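Side-chain contact in 4-alpha-glucanotransferase (Streptococcus agalactiae, PDB 6M6T), which is an amylomaltase, an enzyme of the 4-alpha-glucanotransferase family with a TIM-barrel fold: residues D73-T78 against D86-I91. Sequence-based numbering, arbitrary orientation.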
loop_
_atom_site.group_PDB
_atom_site.type_symbol
_atom_site.label_atom_id
_atom_site.label_comp_id
_atom_site.label_asym_id
_atom_site.label_seq_id
_atom_site.Cartn_x
_atom_site.Cartn_y
_atom_site.Cartn_z
ATOM N N ASP A 73 15.455 2.860 -8.715
ATOM C CA ASP A 73 15.706 3.820 -9.778
ATOM C C ASP A 73 17.019 3.496 -10.465
ATOM O O ASP A 73 18.063 3.390 -9.808
ATOM C CB ASP A 73 15.741 5.256 -9.253
ATOM C CG ASP A 73 15.895 6.274 -10.372
ATOM O OD1 ASP A 73 15.069 6.263 -11.321
ATOM O OD2 ASP A 73 16.849 7.075 -10.295
ATOM N N PHE A 74 16.962 3.359 -11.788
ATOM C CA PHE A 74 18.181 3.115 -12.537
ATOM C C PHE A 74 19.116 4.324 -12.516
ATOM O O PHE A 74 20.339 4.149 -12.519
ATOM C CB PHE A 74 17.829 2.720 -13.969
ATOM C CG PHE A 74 17.202 1.366 -14.078
ATOM C CD1 PHE A 74 17.302 0.458 -13.032
ATOM C CD2 PHE A 74 16.515 0.998 -15.219
ATOM C CE1 PHE A 74 16.732 -0.791 -13.124
ATOM C CE2 PHE A 74 15.936 -0.254 -15.315
ATOM C CZ PHE A 74 16.048 -1.151 -14.265
ATOM N N ASP A 75 18.572 5.547 -12.482
ATOM C CA ASP A 75 19.425 6.735 -12.525
ATOM C C ASP A 75 20.240 6.872 -11.246
ATOM O O ASP A 75 21.451 7.119 -11.289
ATOM C CB ASP A 75 18.580 7.989 -12.765
ATOM C CG ASP A 75 18.016 8.065 -14.182
ATOM O OD1 ASP A 75 18.745 7.707 -15.141
ATOM O OD2 ASP A 75 16.842 8.484 -14.332
ATOM N N LEU A 76 19.583 6.737 -10.093
ATOM C CA LEU A 76 20.306 6.752 -8.829
ATOM C C LEU A 76 21.391 5.687 -8.802
ATOM O O LEU A 76 22.451 5.882 -8.187
ATOM C CB LEU A 76 19.324 6.550 -7.680
ATOM C CG LEU A 76 18.717 7.822 -7.086
ATOM C CD1 LEU A 76 17.796 7.457 -5.930
ATOM C CD2 LEU A 76 19.811 8.775 -6.632
ATOM N N LEU A 77 21.139 4.563 -9.484
ATOM C CA LEU A 77 22.075 3.447 -9.555
ATOM C C LEU A 77 23.241 3.739 -10.488
ATOM O O LEU A 77 24.362 3.272 -10.244
ATOM C CB LEU A 77 21.352 2.184 -10.028
ATOM C CG LEU A 77 20.696 1.271 -9.010
ATOM C CD1 LEU A 77 20.541 -0.096 -9.644
ATOM C CD2 LEU A 77 21.515 1.217 -7.728
ATOM N N THR A 78 22.985 4.481 -11.567
ATOM C CA THR A 78 24.056 4.911 -12.456
ATOM C C THR A 78 24.988 5.873 -11.736
ATOM O O THR A 78 26.209 5.690 -11.744
ATOM C CB THR A 78 23.467 5.556 -13.712
ATOM O OG1 THR A 78 22.914 4.532 -14.553
ATOM C CG2 THR A 78 24.534 6.349 -14.483
ATOM N N ASP A 86 23.928 3.552 -20.963
ATOM C CA ASP A 86 23.768 2.765 -22.198
ATOM C C ASP A 86 23.238 1.318 -21.907
ATOM O O ASP A 86 23.184 0.427 -22.779
ATOM C CB ASP A 86 25.089 2.728 -22.979
ATOM C CG ASP A 86 25.122 3.733 -24.157
ATOM O OD1 ASP A 86 24.045 4.118 -24.667
ATOM O OD2 ASP A 86 26.228 4.131 -24.596
ATOM N N ASP A 87 22.844 1.126 -20.643
ATOM C CA ASP A 87 22.213 -0.090 -20.156
ATOM C C ASP A 87 20.693 0.013 -20.083
ATOM O O ASP A 87 20.012 -1.018 -20.136
ATOM C CB ASP A 87 22.764 -0.431 -18.767
ATOM C CG ASP A 87 24.256 -0.763 -18.789
ATOM O OD1 ASP A 87 24.807 -0.983 -19.896
ATOM O OD2 ASP A 87 24.880 -0.796 -17.704
ATOM N N TYR A 88 20.143 1.218 -19.955
ATOM C CA TYR A 88 18.693 1.364 -19.951
ATOM C C TYR A 88 18.179 2.533 -20.775
ATOM O O TYR A 88 16.957 2.692 -20.864
ATOM C CB TYR A 88 18.161 1.500 -18.521
ATOM C CG TYR A 88 18.794 2.609 -17.715
ATOM C CD1 TYR A 88 20.103 2.501 -17.255
ATOM C CD2 TYR A 88 18.078 3.758 -17.397
ATOM C CE1 TYR A 88 20.676 3.502 -16.517
ATOM C CE2 TYR A 88 18.642 4.760 -16.657
ATOM C CZ TYR A 88 19.940 4.630 -16.224
ATOM O OH TYR A 88 20.500 5.642 -15.484
ATOM N N GLN A 89 19.047 3.345 -21.382
ATOM C CA GLN A 89 18.589 4.324 -22.356
ATOM C C GLN A 89 17.901 3.608 -23.502
ATOM O O GLN A 89 18.490 2.724 -24.131
ATOM C CB GLN A 89 19.749 5.143 -22.906
ATOM C CG GLN A 89 19.383 6.550 -23.335
ATOM C CD GLN A 89 19.565 7.544 -22.213
ATOM O OE1 GLN A 89 20.637 7.594 -21.602
ATOM N NE2 GLN A 89 18.540 8.366 -21.953
ATOM N N ASN A 90 16.648 3.988 -23.755
ATOM C CA ASN A 90 15.851 3.422 -24.847
ATOM C C ASN A 90 15.714 1.899 -24.703
ATOM O O ASN A 90 16.111 1.123 -25.573
ATOM C CB ASN A 90 16.443 3.809 -26.215
ATOM C CG ASN A 90 15.863 5.115 -26.764
ATOM O OD1 ASN A 90 15.499 6.023 -26.004
ATOM N ND2 ASN A 90 15.790 5.218 -28.090
ATOM N N ILE A 91 15.155 1.485 -23.567
ATOM C CA ILE A 91 14.808 0.093 -23.293
ATOM C C ILE A 91 13.310 0.070 -22.980
ATOM O O ILE A 91 12.851 -0.681 -22.108
ATOM C CB ILE A 91 15.689 -0.510 -22.171
ATOM C CG1 ILE A 91 17.179 -0.372 -22.524
ATOM C CG2 ILE A 91 15.416 -1.996 -21.980
ATOM C CD1 ILE A 91 17.822 -1.623 -23.177
#
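Tyr-88 reaches out of its loop and sets one face of its ring against CB of Phe-74, with its hydroxyl between Asp-75 and Thr-78. CB of Phe-74 sits over the centre of the tyrosine ring, 3.5 Å from the ring centroid. This is a CH-pi contact. The two rings also form an edge-to-face (T-shaped) pair. The phenylalanine turns its edge to the tyrosine face, with the planes at 63° and the centroids 5.3 Å apart. The side chains run past each other in opposite directions, which brings Phe-74 CD2 to 3.7 Å from Tyr-88 CB.

The hydroxyl end is held by polar groups near the plane of the tyrosine ring. Tyr-88 OH donates to Asp-75 OD1 at 2.7 Å, on the anti side of the carboxylate and 28° out of its plane. Thr-78 OG1 lies 2.8 Å from Tyr-88 OH. Its proton could go there or to Phe-74 O, a weaker option at 3.3 Å from OG1.

The contact joins the short helix 74-78 to the loop that runs from it to helix 105-122. It lies at the periphery of this TIM-barrel protein. Its centre is about 26 Å from the centre of the chain. Asp-73 is the N-cap of the short helix, and its OD2 accepts from Leu-76 N at 2.8 Å. Asp-73 OD1 is hydrogen-bonded to Thr-24 OG1. Phe-74 also packs on Arg-109 and Val-112 of helix 105-122. Asp-75 has CG anti to its carbonyl carbon (chi1 -71°), and from there OD1 meets the tyrosine hydroxyl.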